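Local coordinates for SLH domain-containing protein (Pseudoflavonifractor capillosus, PDB 4OJU) that is of unknown function but, as a leucine-rich repeat protein with a metal-binding region, probably binds other proteins, at residues S92-S97 against K115-P120; A107-D112 against F130-A135. One frame throughout, in Å; residues are numbered along the deposited sequence. Where two conformers were deposited one is given.

Both contacts join the same two successive turns of the leucine-rich repeat region, one through its strands and one through its loops, with centres about 13 Å apart. Their segments alternate along the chain: 92-97, 107-112, 115-120, then 130-135. Contact 1 joins strands 93-95 and 116-119, which belong to two separate parallel sheets on one side of the repeats. Contact 2 joins the loop after strand 102-103 to the loop after strand 125-127. Successive repeats are thus matched strand to strand and loop to loop. The two meet in a shared apolar interior, where Phe108 touches Val94 and Ile117, and Phe130 touches Ile117. Contact 2 also reaches a magnesium ion at a subunit interface.

Contact 1: S92-S97 against K115-P120; sequences SDVKLS and KEITIP. With EDO (1,2-ethanediol), chain F.
Ile117 and Val94 meet through their methyl ends. Val94 CG1 is anti to its backbone N (chi1 178°). Ile117 CG1 is also anti to the backbone N (chi1 -161°), and the chain stays extended to CD1. The two side chains cross obliquely, with Val94 CG1 3.9 Å from Ile117 CD1. Ile117 CG2 is left in the crowded position between its own N and carbonyl carbon. Leu96 adds a second partner to the same methyl, Leu96 CD1 lying 4.1 Å from Ile117 CD1. Its CG is anti to the carbonyl carbon (chi1 -54°), and CD1 also passes near Thr118 O.

These are strands of consecutive leucine-rich repeats, running almost parallel, yet no direct hydrogen bond joins them. Waters fill the seam instead. One accepts from Val94 N at 3.0 Å and donates to Glu116 O at 2.7 Å. A second accepts from Leu96 N at 2.8 Å and donates to Thr118 O at 2.8 Å. A third links Ser92 O to Lys115 N. The seam divides two sheets: Lys95 pairs through its backbone with Val71 and Val73, while Ile117 pairs with Tyr140.

Pro120 closes the far end. Its ring crosses the Leu96 side chain at about a right angle, with Pro120 CG 3.6 Å from Leu96 CB. Pro120 CG also lies 3.5 Å from Ser97 O. An alanine here would lack CG and CD, and would probably weaken the packing on Leu96 and beside the Ser97 carbonyl. Ser97 OG turns elsewhere, to a hydrogen bond with Val73 O. At the other end, a 1,2-ethanediol, probably from the crystallisation liquor, donates from O1 to Lys115 O.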
loop_
_atom_site.group_PDB
_atom_site.type_symbol
_atom_site.label_atom_id
_atom_site.label_comp_id
_atom_site.label_asym_id
_atom_site.label_seq_id
_atom_site.Cartn_x
_atom_site.Cartn_y
_atom_site.Cartn_z
ATOM N N SER A 92 -2.470 18.192 5.963
ATOM C CA SER A 92 -3.478 17.971 4.925
ATOM C C SER A 92 -3.274 18.864 3.704
ATOM O O SER A 92 -3.886 18.613 2.669
ATOM C CB SER A 92 -4.878 18.200 5.488
ATOM O OG SER A 92 -5.021 19.522 5.977
ATOM N N ASP A 93 -2.449 19.918 3.816
ATOM C CA ASP A 93 -2.310 20.876 2.718
ATOM C C ASP A 93 -0.850 21.108 2.391
ATOM O O ASP A 93 -0.119 21.699 3.178
ATOM C CB ASP A 93 -3.014 22.196 3.104
ATOM C CG ASP A 93 -3.007 23.322 2.074
ATOM O OD1 ASP A 93 -2.810 23.031 0.866
ATOM O OD2 ASP A 93 -3.253 24.487 2.468
ATOM N N VAL A 94 -0.431 20.633 1.227
ATOM C CA VAL A 94 0.952 20.753 0.793
ATOM C C VAL A 94 0.990 21.599 -0.478
ATOM O O VAL A 94 0.374 21.228 -1.477
ATOM C CB VAL A 94 1.624 19.362 0.596
ATOM C CG1 VAL A 94 3.055 19.517 0.089
ATOM C CG2 VAL A 94 1.609 18.549 1.886
ATOM N N LYS A 95 1.692 22.740 -0.427
ATOM C CA LYS A 95 1.901 23.563 -1.612
ATOM C C LYS A 95 3.355 23.364 -2.043
ATOM O O LYS A 95 4.285 23.764 -1.324
ATOM C CB LYS A 95 1.552 25.033 -1.364
ATOM C CG LYS A 95 1.833 25.972 -2.557
ATOM C CD LYS A 95 0.997 25.677 -3.812
ATOM N N LEU A 96 3.492 22.782 -3.225
ATOM C CA LEU A 96 4.745 22.597 -3.909
ATOM C C LEU A 96 4.786 23.658 -4.982
ATOM O O LEU A 96 3.738 24.094 -5.492
ATOM C CB LEU A 96 4.908 21.174 -4.465
ATOM C CG LEU A 96 4.741 20.000 -3.480
ATOM C CD1 LEU A 96 4.889 18.665 -4.195
ATOM C CD2 LEU A 96 5.765 20.072 -2.361
ATOM N N SER A 97 5.976 24.149 -5.264
ATOM C CA SER A 97 6.151 25.231 -6.204
ATOM C C SER A 97 6.943 24.780 -7.401
ATOM O O SER A 97 7.751 23.856 -7.318
ATOM C CB SER A 97 6.849 26.410 -5.522
ATOM O OG SER A 97 6.073 26.966 -4.470
ATOM N N LYS A 115 -4.863 13.831 1.730
ATOM C CA LYS A 115 -5.790 13.177 0.778
ATOM C C LYS A 115 -5.446 13.430 -0.693
ATOM O O LYS A 115 -5.837 12.653 -1.568
ATOM C CB LYS A 115 -7.228 13.661 1.028
ATOM C CG LYS A 115 -7.760 13.329 2.418
ATOM C CD LYS A 115 -9.201 13.793 2.549
ATOM C CE LYS A 115 -9.694 13.737 3.970
ATOM N NZ LYS A 115 -11.167 13.903 4.038
ATOM N N GLU A 116 -4.737 14.525 -0.959
ATOM C CA GLU A 116 -4.368 14.899 -2.315
ATOM C C GLU A 116 -3.063 15.657 -2.306
ATOM O O GLU A 116 -2.686 16.252 -1.298
ATOM C CB GLU A 116 -5.485 15.749 -2.983
ATOM C CG GLU A 116 -5.735 17.104 -2.337
ATOM C CD GLU A 116 -6.560 18.063 -3.169
ATOM O OE1 GLU A 116 -7.754 17.771 -3.410
ATOM O OE2 GLU A 116 -6.019 19.123 -3.558
ATOM N N ILE A 117 -2.398 15.672 -3.454
ATOM C CA ILE A 117 -1.192 16.458 -3.646
ATOM C C ILE A 117 -1.137 16.868 -5.123
ATOM O O ILE A 117 -1.603 16.129 -6.013
ATOM C CB ILE A 117 0.085 15.714 -3.144
ATOM C CG1 ILE A 117 1.253 16.716 -2.916
ATOM C CG2 ILE A 117 0.478 14.524 -4.064
ATOM C CD1 ILE A 117 2.400 16.259 -2.029
ATOM N N THR A 118 -0.618 18.068 -5.365
ATOM C CA THR A 118 -0.420 18.583 -6.714
ATOM C C THR A 118 1.063 18.606 -6.986
ATOM O O THR A 118 1.807 19.249 -6.261
ATOM C CB THR A 118 -1.085 19.940 -6.901
ATOM O OG1 THR A 118 -2.484 19.741 -6.709
ATOM C CG2 THR A 118 -0.850 20.519 -8.296
ATOM N N ILE A 119 1.488 17.929 -8.040
ATOM C CA ILE A 119 2.891 17.839 -8.417
ATOM C C ILE A 119 3.201 18.899 -9.460
ATOM O O ILE A 119 2.596 18.912 -10.531
ATOM C CB ILE A 119 3.218 16.403 -8.933
ATOM C CG1 ILE A 119 2.846 15.295 -7.925
ATOM C CG2 ILE A 119 4.662 16.258 -9.400
ATOM C CD1 ILE A 119 3.501 15.328 -6.499
ATOM N N PRO A 120 4.194 19.762 -9.188
ATOM C CA PRO A 120 4.588 20.774 -10.176
ATOM C C PRO A 120 5.116 20.160 -11.469
ATOM O O PRO A 120 5.662 19.044 -11.453
ATOM C CB PRO A 120 5.711 21.525 -9.459
ATOM C CG PRO A 120 5.444 21.303 -8.022
ATOM C CD PRO A 120 4.985 19.897 -7.948
HETATM C C1 EDO F . -9.869 12.355 -1.534
HETATM O O1 EDO F . -8.910 12.521 -2.570
HETATM C C2 EDO F . -11.220 11.931 -2.142
HETATM O O2 EDO F . -11.041 10.757 -2.912
HETATM O O HOH W 1 -2.202 18.783 -0.388
HETATM O O HOH W 2 -5.232 16.643 1.607
HETATM O O HOH W 3 1.385 21.486 -4.617
#

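Contact 2: A107-D112 against F130-A135; sequences AFASCD and FRWSNA. With MG (magnesium ion), chain H.
One face of the Trp132 ring is covered by Arg131 CG, which stands 3.5 Å above the plane, over the ring centre. Further along, the guanidinium of Arg131 has Trp132 CZ2 over one face, offset toward its rim. Ala109 CB approaches the indole obliquely, 4.0 Å from Trp132 CE3. Trp132 NE1 donates to Arg131 O of the third subunit, and the guanidinium makes a salt bridge to Asp112 of that subunit. Phe108 and Phe130 lie side by side and point the same way, with Phe108 CB 3.8 Å from Phe130 CD1. Phe85 meets the Phe108 ring with nearly parallel planes. The carboxylate of Asp112 and the amide of Asn134 are stacked, their planes 18° apart.

Ser133 ties the two loops together. Its OG lies beside its own backbone N, anti to the carbonyl carbon. There Ser133 OG donates to Phe108 O at 2.6 Å, in the carbonyl plane. Ser133 OG also accepts from Cys111 N at 2.8 Å, in an almost straight bond (174° at the hydrogen). A buried hydroxyl thus serves two backbone groups of the other loop. Ser110 N donates to Arg131 O at 2.9 Å. This carbonyl lies within a type II beta turn from Phe130 to Ser133, closed by Ser133 N donating to Phe130 O.

Asp112 OD2 binds the magnesium ion at 2.2 Å. Asp112 OD1 instead accepts from a metal-bound water, which is also hydrogen-bonded to Ser110 OG. Four waters and Glu105 of the third subunit complete six ligands. The arrangement is that of equivalent loops stacked on successive turns of a leucine-rich repeat region, here carrying an intersubunit magnesium site.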
loop_
_atom_site.group_PDB
_atom_site.type_symbol
_atom_site.label_atom_id
_atom_site.label_comp_id
_atom_site.label_asym_id
_atom_site.label_seq_id
_atom_site.Cartn_x
_atom_site.Cartn_y
_atom_site.Cartn_z
ATOM N N ALA A 107 9.081 10.815 1.452
ATOM C CA ALA A 107 9.039 12.232 1.869
ATOM C C ALA A 107 7.683 12.612 2.493
ATOM O O ALA A 107 7.647 13.424 3.408
ATOM C CB ALA A 107 9.336 13.138 0.682
ATOM N N PHE A 108 6.581 11.989 2.038
ATOM C CA PHE A 108 5.254 12.259 2.608
ATOM C C PHE A 108 4.662 10.939 3.092
ATOM O O PHE A 108 3.472 10.673 2.906
ATOM C CB PHE A 108 4.336 12.951 1.560
ATOM C CG PHE A 108 4.825 14.327 1.183
ATOM C CD1 PHE A 108 4.524 15.429 1.975
ATOM C CD2 PHE A 108 5.629 14.514 0.062
ATOM C CE1 PHE A 108 4.993 16.701 1.635
ATOM C CE2 PHE A 108 6.113 15.787 -0.268
ATOM C CZ PHE A 108 5.813 16.864 0.538
ATOM N N ALA A 109 5.500 10.095 3.697
ATOM C CA ALA A 109 5.071 8.769 4.141
ATOM C C ALA A 109 4.260 8.796 5.424
ATOM O O ALA A 109 4.526 9.602 6.318
ATOM C CB ALA A 109 6.277 7.861 4.332
ATOM N N SER A 110 3.279 7.884 5.527
ATOM C CA SER A 110 2.420 7.733 6.713
ATOM C C SER A 110 1.842 9.093 7.226
ATOM O O SER A 110 1.916 9.399 8.425
ATOM C CB SER A 110 3.209 7.026 7.821
ATOM O OG SER A 110 2.438 6.726 8.972
ATOM N N CYS A 111 1.316 9.910 6.293
ATOM C CA CYS A 111 0.637 11.194 6.539
ATOM C C CYS A 111 -0.824 10.900 6.304
ATOM O O CYS A 111 -1.326 11.064 5.192
ATOM C CB CYS A 111 1.158 12.282 5.595
ATOM S SG CYS A 111 2.835 12.835 5.965
ATOM N N ASP A 112 -1.496 10.433 7.329
ATOM C CA ASP A 112 -2.846 9.894 7.201
ATOM C C ASP A 112 -3.937 10.929 6.941
ATOM O O ASP A 112 -5.008 10.525 6.499
ATOM C CB ASP A 112 -3.178 9.017 8.418
ATOM C CG ASP A 112 -2.237 7.825 8.579
ATOM O OD1 ASP A 112 -1.574 7.432 7.569
ATOM O OD2 ASP A 112 -2.213 7.239 9.679
ATOM N N PHE A 130 4.771 8.512 -0.901
ATOM C CA PHE A 130 3.468 8.456 -0.235
ATOM C C PHE A 130 3.143 7.121 0.434
ATOM O O PHE A 130 2.004 6.925 0.876
ATOM C CB PHE A 130 2.400 8.798 -1.278
ATOM C CG PHE A 130 2.805 9.994 -2.133
ATOM C CD1 PHE A 130 2.929 11.261 -1.573
ATOM C CD2 PHE A 130 3.006 9.855 -3.503
ATOM C CE1 PHE A 130 3.304 12.357 -2.356
ATOM C CE2 PHE A 130 3.378 10.950 -4.284
ATOM C CZ PHE A 130 3.532 12.190 -3.701
ATOM N N ARG A 131 4.144 6.234 0.578
ATOM C CA ARG A 131 3.939 4.926 1.210
ATOM C C ARG A 131 3.294 5.083 2.585
ATOM O O ARG A 131 3.687 5.981 3.337
ATOM C CB ARG A 131 5.264 4.164 1.342
ATOM C CG ARG A 131 5.074 2.657 1.591
ATOM C CD ARG A 131 6.394 1.948 1.408
ATOM N NE ARG A 131 6.309 0.525 1.733
ATOM C CZ ARG A 131 7.346 -0.311 1.707
ATOM N NH1 ARG A 131 8.541 0.117 1.330
ATOM N NH2 ARG A 131 7.188 -1.583 2.038
ATOM N N TRP A 132 2.267 4.248 2.875
ATOM C CA TRP A 132 1.507 4.184 4.140
ATOM C C TRP A 132 0.607 5.405 4.365
ATOM O O TRP A 132 -0.085 5.455 5.380
ATOM C CB TRP A 132 2.426 3.974 5.386
ATOM C CG TRP A 132 3.433 2.875 5.225
ATOM C CD1 TRP A 132 3.185 1.574 4.909
ATOM C CD2 TRP A 132 4.861 3.005 5.304
ATOM N NE1 TRP A 132 4.371 0.881 4.796
ATOM C CE2 TRP A 132 5.413 1.731 5.046
ATOM C CE3 TRP A 132 5.730 4.074 5.599
ATOM C CZ2 TRP A 132 6.796 1.502 5.024
ATOM C CZ3 TRP A 132 7.096 3.831 5.637
ATOM C CH2 TRP A 132 7.617 2.560 5.332
ATOM N N SER A 133 0.613 6.385 3.465
ATOM C CA SER A 133 -0.301 7.511 3.621
ATOM C C SER A 133 -1.655 7.050 3.070
ATOM O O SER A 133 -1.901 7.121 1.859
ATOM C CB SER A 133 0.221 8.757 2.920
ATOM O OG SER A 133 1.403 9.188 3.567
ATOM N N ASN A 134 -2.487 6.537 3.999
ATOM C CA ASN A 134 -3.808 5.922 3.857
ATOM C C ASN A 134 -4.726 6.621 2.830
ATOM O O ASN A 134 -5.148 5.979 1.864
ATOM C CB ASN A 134 -4.521 5.834 5.251
ATOM C CG ASN A 134 -3.841 4.959 6.317
ATOM O OD1 ASN A 134 -2.791 4.340 6.104
ATOM N ND2 ASN A 134 -4.472 4.823 7.487
ATOM N N ALA A 135 -5.003 7.922 3.012
ATOM C CA ALA A 135 -5.961 8.633 2.171
ATOM C C ALA A 135 -5.400 9.255 0.888
ATOM O O ALA A 135 -6.171 9.857 0.144
ATOM C CB ALA A 135 -6.639 9.714 2.993
HETATM MG MG MG H . -1.128 5.436 10.380
HETATM O O HOH W 4 0.150 5.429 8.748
HETATM O O HOH W 5 -3.027 9.878 3.513
HETATM O O HOH W 6 -0.149 6.670 11.666
HETATM O O HOH W 7 -2.534 5.205 12.131
HETATM O O HOH W 8 -2.393 3.931 9.439
#